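Local structure of PadR family transcriptional regulator (Streptococcus pneumoniae, 5ZQH) at residues 8-13 and 45-50; 21-26 and 70-75. The protein probably binds DNA as a dimeric PadR-family transcriptional regulator, through a winged helix-turn-helix domain. All coordinates share one frame; numbering follows the deposited sequence.

Contact 1 of 2, residues 8-13 and 45-50; sequences VLEGCV and YPLLQK
L47 reaches out from its helix to meet V13 tip to tip, its CD2 methyl lying 3.8 Å from V13 CG2. The same methyl also rests against the backbone, with L47 CD2 3.8 Å from L9 O, and it comes more loosely within 4.2 Å of L9 CD1. The other branch points to the polar end of the contact: L47 CD1 sits 4.0 Å from E10 CG, where the two side chains cross at about a right angle, so that leucine meets the aliphatic part of the glutamate and not its carboxylate. With CG anti to the backbone N (chi1 173°), the L47 side chain carries both methyls far enough to bridge segments 8-13 and 45-50, whose axes approach to 11.0 Å. V13, branched at CB and short, uses its second methyl on L48, V13 CG1 lying 3.8 Å from L48 CD2. The helices belong to the winged helix-turn-helix fold of PadR proteins: 45-53 follows 24-34 in the position of the recognition helix, and segment 8-13 crosses 45-50 at -69°. Such a steep crossing limits the contact to few residues, and branched aliphatic side chains suit its buried part. L51 and L31 extend the apolar packing around V13, while L27 does so around L48. At the outer end E10 and K50 are linked through a water, which donates to E10 OE2 at 3.0 Å and accepts from K50 NZ at 2.8 Å. The charged atoms themselves are not in contact, though their opposite charges probably favour this proximity. W56 and L51 pack against E10 within the chain, and Q3 of the second subunit touches it, while V97 and I100 of that subunit pack on V8 and C12.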
loop_
_atom_site.group_PDB
_atom_site.type_symbol
_atom_site.label_atom_id
_atom_site.label_comp_id
_atom_site.label_asym_id
_atom_site.label_seq_id
_atom_site.Cartn_x
_atom_site.Cartn_y
_atom_site.Cartn_z
ATOM N N VAL A 8 0.634 -4.372 -1.233
ATOM C CA VAL A 8 -0.103 -5.103 -2.271
ATOM C C VAL A 8 0.419 -6.540 -2.447
ATOM O O VAL A 8 -0.385 -7.487 -2.347
ATOM C CB VAL A 8 -0.210 -4.319 -3.610
ATOM C CG1 VAL A 8 -0.735 -5.201 -4.736
ATOM C CG2 VAL A 8 -1.117 -3.108 -3.442
ATOM N N LEU A 9 1.729 -6.715 -2.680
ATOM C CA LEU A 9 2.273 -8.083 -2.805
ATOM C C LEU A 9 2.122 -8.950 -1.560
ATOM O O LEU A 9 1.985 -10.167 -1.694
ATOM C CB LEU A 9 3.684 -8.206 -3.425
ATOM C CG LEU A 9 4.885 -7.272 -3.360
ATOM C CD1 LEU A 9 6.177 -8.066 -3.189
ATOM C CD2 LEU A 9 4.940 -6.488 -4.655
ATOM N N GLU A 10 2.125 -8.337 -0.372
ATOM C CA GLU A 10 1.855 -9.086 0.858
ATOM C C GLU A 10 0.472 -9.724 0.788
ATOM O O GLU A 10 0.353 -10.947 0.867
ATOM C CB GLU A 10 1.983 -8.227 2.115
ATOM C CG GLU A 10 2.044 -9.073 3.381
ATOM C CD GLU A 10 1.868 -8.270 4.652
ATOM O OE1 GLU A 10 0.717 -7.895 4.968
ATOM O OE2 GLU A 10 2.885 -8.033 5.347
ATOM N N GLY A 11 -0.547 -8.880 0.614
ATOM C CA GLY A 11 -1.933 -9.308 0.420
ATOM C C GLY A 11 -2.125 -10.309 -0.702
ATOM O O GLY A 11 -2.801 -11.322 -0.510
ATOM N N CYS A 12 -1.511 -10.034 -1.859
ATOM C CA CYS A 12 -1.585 -10.926 -3.035
ATOM C C CYS A 12 -0.936 -12.296 -2.808
ATOM O O CYS A 12 -1.544 -13.315 -3.133
ATOM C CB CYS A 12 -1.029 -10.247 -4.298
ATOM S SG CYS A 12 -2.049 -8.879 -4.908
ATOM N N VAL A 13 0.276 -12.313 -2.239
ATOM C CA VAL A 13 0.979 -13.569 -1.859
ATOM C C VAL A 13 0.169 -14.394 -0.841
ATOM O O VAL A 13 0.017 -15.607 -0.996
ATOM C CB VAL A 13 2.447 -13.308 -1.393
ATOM C CG1 VAL A 13 3.028 -14.465 -0.588
ATOM C CG2 VAL A 13 3.340 -13.026 -2.592
ATOM N N TYR A 45 10.988 -14.526 -1.841
ATOM C CA TYR A 45 11.291 -15.422 -0.723
ATOM C C TYR A 45 11.601 -14.708 0.615
ATOM O O TYR A 45 11.277 -15.264 1.666
ATOM C CB TYR A 45 12.382 -16.443 -1.077
ATOM C CG TYR A 45 12.113 -17.830 -0.528
ATOM C CD1 TYR A 45 12.367 -18.136 0.811
ATOM C CD2 TYR A 45 11.603 -18.839 -1.347
ATOM C CE1 TYR A 45 12.114 -19.404 1.325
ATOM C CE2 TYR A 45 11.344 -20.109 -0.848
ATOM C CZ TYR A 45 11.603 -20.387 0.497
ATOM O OH TYR A 45 11.358 -21.643 1.012
ATOM N N PRO A 46 12.223 -13.495 0.588
ATOM C CA PRO A 46 12.272 -12.695 1.827
ATOM C C PRO A 46 10.900 -12.420 2.458
ATOM O O PRO A 46 10.774 -12.494 3.690
ATOM C CB PRO A 46 12.923 -11.388 1.374
ATOM C CG PRO A 46 13.821 -11.805 0.272
ATOM C CD PRO A 46 13.120 -12.926 -0.441
ATOM N N LEU A 47 9.896 -12.119 1.623
ATOM C CA LEU A 47 8.508 -11.954 2.076
ATOM C C LEU A 47 7.916 -13.258 2.642
ATOM O O LEU A 47 7.295 -13.246 3.714
ATOM C CB LEU A 47 7.626 -11.376 0.956
ATOM C CG LEU A 47 6.102 -11.269 1.136
ATOM C CD1 LEU A 47 5.732 -10.272 2.231
ATOM C CD2 LEU A 47 5.436 -10.904 -0.184
ATOM N N LEU A 48 8.126 -14.370 1.933
ATOM C CA LEU A 48 7.713 -15.694 2.405
ATOM C C LEU A 48 8.374 -16.049 3.734
ATOM O O LEU A 48 7.724 -16.616 4.612
ATOM C CB LEU A 48 7.997 -16.780 1.358
ATOM C CG LEU A 48 7.234 -16.780 0.025
ATOM C CD1 LEU A 48 7.812 -17.842 -0.906
ATOM C CD2 LEU A 48 5.738 -16.996 0.213
ATOM N N GLN A 49 9.654 -15.696 3.869
ATOM C CA GLN A 49 10.427 -15.888 5.101
ATOM C C GLN A 49 9.799 -15.132 6.281
ATOM O O GLN A 49 9.677 -15.689 7.374
ATOM C CB GLN A 49 11.873 -15.427 4.890
ATOM C CG GLN A 49 12.916 -16.141 5.735
ATOM C CD GLN A 49 13.932 -16.905 4.902
ATOM O OE1 GLN A 49 14.483 -16.382 3.926
ATOM N NE2 GLN A 49 14.201 -18.143 5.295
ATOM N N LYS A 50 9.398 -13.877 6.032
ATOM C CA LYS A 50 8.783 -12.997 7.025
ATOM C C LYS A 50 7.438 -13.529 7.520
ATOM O O LYS A 50 7.210 -13.593 8.730
ATOM C CB LYS A 50 8.640 -11.574 6.475
ATOM C CG LYS A 50 8.258 -10.516 7.510
ATOM C CD LYS A 50 8.419 -9.106 6.962
ATOM C CE LYS A 50 7.194 -8.646 6.187
ATOM N NZ LYS A 50 7.567 -7.963 4.916
HETATM O O HOH W 1 5.226 -7.206 3.629
#

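Contact 2 of 2, residues 21-26 and 70-75; sequences ERYGYE and RKYFSL
R22 and F73 form an antiparallel hydrogen-bonded pair, satisfying the backbone N-H and C=O of both residues. F73 N gives the shorter bond, 2.7 Å to R22 O and nearly straight at 165°, though from above the carbonyl plane; R22 N returns one of 3.2 Å to F73 O. F73 O also receives a CA-H...O contact from E21, and K71 O one from Y23. The weakly bonded strand at 22-23 edges the β-sheet of the winged helix-turn-helix domain, whose wing is the hairpin of 57-63 and 69-75; strand 57-63 pairs along the edge of 69-75 away from 22-23, through backbone bonds of R62, D60 and R58 with R70, Y72 and S74. Y23, at the N-cap of helix 24-34, turns its ring edge to the face of Y72 in a T-shaped stack, centroids 5.2 Å apart, planes at 84°. With CG anti to the carbonyl carbon (chi1 -70°), R70 sets CG 3.7 Å over the Y23 ring centroid (CH-pi), and the bend at chi2 brings CD along its CD1-CE1 side; E26 CG covers the opposite face. Tyrosine thus packs by face and edge. E21 OE2 finds its charge partner in R62, which also makes a cation-pi contact with Y72.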
loop_
_atom_site.group_PDB
_atom_site.type_symbol
_atom_site.label_atom_id
_atom_site.label_comp_id
_atom_site.label_asym_id
_atom_site.label_seq_id
_atom_site.Cartn_x
_atom_site.Cartn_y
_atom_site.Cartn_z
ATOM N N GLU A 21 -2.399 -24.135 -1.862
ATOM C CA GLU A 21 -1.119 -24.441 -1.235
ATOM C C GLU A 21 -0.007 -24.451 -2.299
ATOM O O GLU A 21 -0.044 -25.267 -3.231
ATOM C CB GLU A 21 -1.252 -25.814 -0.575
ATOM C CG GLU A 21 -0.274 -26.115 0.539
ATOM C CD GLU A 21 -0.609 -27.405 1.265
ATOM O OE1 GLU A 21 -1.815 -27.659 1.515
ATOM O OE2 GLU A 21 0.338 -28.168 1.584
ATOM N N ARG A 22 0.955 -23.534 -2.170
ATOM C CA ARG A 22 2.002 -23.335 -3.188
ATOM C C ARG A 22 3.421 -23.298 -2.625
ATOM O O ARG A 22 3.634 -22.806 -1.513
ATOM C CB ARG A 22 1.747 -22.036 -3.958
ATOM C CG ARG A 22 0.747 -22.160 -5.096
ATOM C CD ARG A 22 0.780 -20.929 -5.989
ATOM N NE ARG A 22 -0.257 -20.972 -7.018
ATOM C CZ ARG A 22 -1.469 -20.427 -6.915
ATOM N NH1 ARG A 22 -1.843 -19.773 -5.817
ATOM N NH2 ARG A 22 -2.317 -20.542 -7.927
ATOM N N TYR A 23 4.384 -23.804 -3.400
ATOM C CA TYR A 23 5.807 -23.641 -3.072
ATOM C C TYR A 23 6.431 -22.416 -3.760
ATOM O O TYR A 23 5.860 -21.875 -4.711
ATOM C CB TYR A 23 6.625 -24.938 -3.277
ATOM C CG TYR A 23 6.786 -25.464 -4.691
ATOM C CD1 TYR A 23 7.844 -25.041 -5.505
ATOM C CD2 TYR A 23 5.911 -26.432 -5.199
ATOM C CE1 TYR A 23 8.003 -25.538 -6.797
ATOM C CE2 TYR A 23 6.067 -26.943 -6.488
ATOM C CZ TYR A 23 7.108 -26.489 -7.284
ATOM O OH TYR A 23 7.261 -26.988 -8.556
ATOM N N GLY A 24 7.588 -21.988 -3.249
ATOM C CA GLY A 24 8.289 -20.764 -3.661
ATOM C C GLY A 24 8.403 -20.461 -5.148
ATOM O O GLY A 24 8.100 -19.348 -5.571
ATOM N N TYR A 25 8.836 -21.450 -5.933
ATOM C CA TYR A 25 8.969 -21.305 -7.393
ATOM C C TYR A 25 7.628 -21.027 -8.057
ATOM O O TYR A 25 7.527 -20.114 -8.879
ATOM C CB TYR A 25 9.627 -22.539 -8.027
ATOM C CG TYR A 25 9.751 -22.501 -9.544
ATOM C CD1 TYR A 25 10.835 -21.866 -10.160
ATOM C CD2 TYR A 25 8.796 -23.127 -10.369
ATOM C CE1 TYR A 25 10.961 -21.838 -11.546
ATOM C CE2 TYR A 25 8.913 -23.101 -11.758
ATOM C CZ TYR A 25 10.000 -22.458 -12.338
ATOM O OH TYR A 25 10.139 -22.427 -13.706
ATOM N N GLU A 26 6.611 -21.814 -7.701
ATOM C CA GLU A 26 5.310 -21.684 -8.346
ATOM C C GLU A 26 4.541 -20.421 -7.940
ATOM O O GLU A 26 3.725 -19.936 -8.715
ATOM C CB GLU A 26 4.471 -22.976 -8.272
ATOM C CG GLU A 26 4.043 -23.468 -6.900
ATOM C CD GLU A 26 3.247 -24.766 -6.966
ATOM O OE1 GLU A 26 3.623 -25.675 -7.742
ATOM O OE2 GLU A 26 2.235 -24.879 -6.244
ATOM N N ARG A 70 9.155 -30.407 -2.355
ATOM C CA ARG A 70 9.235 -28.958 -2.269
ATOM C C ARG A 70 8.556 -28.498 -0.984
ATOM O O ARG A 70 7.730 -29.223 -0.423
ATOM C CB ARG A 70 8.587 -28.311 -3.502
ATOM C CG ARG A 70 9.342 -28.494 -4.822
ATOM C CD ARG A 70 10.532 -27.547 -4.954
ATOM N NE ARG A 70 11.472 -27.977 -5.987
ATOM C CZ ARG A 70 12.452 -28.865 -5.806
ATOM N NH1 ARG A 70 12.645 -29.440 -4.623
ATOM N NH2 ARG A 70 13.250 -29.187 -6.815
ATOM N N LYS A 71 8.926 -27.310 -0.513
ATOM C CA LYS A 71 8.326 -26.719 0.676
ATOM C C LYS A 71 7.056 -25.945 0.308
ATOM O O LYS A 71 7.128 -24.807 -0.153
ATOM C CB LYS A 71 9.332 -25.813 1.397
ATOM C CG LYS A 71 8.928 -25.459 2.819
ATOM C CD LYS A 71 9.611 -24.191 3.306
ATOM C CE LYS A 71 10.786 -24.491 4.217
ATOM N NZ LYS A 71 11.040 -23.316 5.097
ATOM N N TYR A 72 5.901 -26.578 0.522
ATOM C CA TYR A 72 4.604 -25.968 0.236
ATOM C C TYR A 72 4.141 -25.057 1.369
ATOM O O TYR A 72 4.142 -25.448 2.537
ATOM C CB TYR A 72 3.548 -27.041 -0.036
ATOM C CG TYR A 72 3.560 -27.594 -1.438
ATOM C CD1 TYR A 72 4.366 -28.689 -1.772
ATOM C CD2 TYR A 72 2.757 -27.035 -2.436
ATOM C CE1 TYR A 72 4.372 -29.217 -3.057
ATOM C CE2 TYR A 72 2.760 -27.547 -3.728
ATOM C CZ TYR A 72 3.569 -28.641 -4.031
ATOM O OH TYR A 72 3.579 -29.153 -5.309
ATOM N N PHE A 73 3.751 -23.840 1.006
ATOM C CA PHE A 73 3.229 -22.872 1.956
ATOM C C PHE A 73 1.701 -22.886 1.975
ATOM O O PHE A 73 1.057 -22.844 0.924
ATOM C CB PHE A 73 3.754 -21.464 1.650
ATOM C CG PHE A 73 5.250 -21.342 1.725
ATOM C CD1 PHE A 73 5.905 -21.292 2.966
ATOM C CD2 PHE A 73 6.016 -21.275 0.557
ATOM C CE1 PHE A 73 7.287 -21.182 3.036
ATOM C CE2 PHE A 73 7.402 -21.162 0.627
ATOM C CZ PHE A 73 8.036 -21.115 1.865
ATOM N N SER A 74 1.145 -22.974 3.182
ATOM C CA SER A 74 -0.304 -22.890 3.426
ATOM C C SER A 74 -0.579 -21.908 4.570
ATOM O O SER A 74 0.287 -21.697 5.434
ATOM C CB SER A 74 -0.874 -24.267 3.759
ATOM O OG SER A 74 -0.193 -24.831 4.865
ATOM N N LEU A 75 -1.773 -21.318 4.578
ATOM C CA LEU A 75 -2.144 -20.329 5.595
ATOM C C LEU A 75 -2.355 -20.913 6.995
ATOM O O LEU A 75 -2.954 -21.976 7.160
ATOM C CB LEU A 75 -3.391 -19.543 5.168
ATOM C CG LEU A 75 -3.342 -18.524 4.024
ATOM C CD1 LEU A 75 -4.727 -17.932 3.846
ATOM C CD2 LEU A 75 -2.331 -17.408 4.258
#

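In the fold
From the N terminus, helix 3-19 supplies the first half of contact 1, and the chain then runs directly into 21-26, the first half of contact 2. Helix 24-34 and the following loop lead to 45-50, which closes a loop of 31 intervening residues back onto helix 3-19. The hairpin then brings 70-75 back to 21-26, closing a second loop of 43. Since 21-26 lies inside the first loop and 70-75 beyond it, the contacts cross instead of nesting. Contact 1 joins helix 3-19 to helix 45-53, whereas contact 2 ties the wing to the start of helix 24-34. They meet where L48 CD1 packs 3.7 Å from F73 CE2, joining helix 45-53 to the sheet.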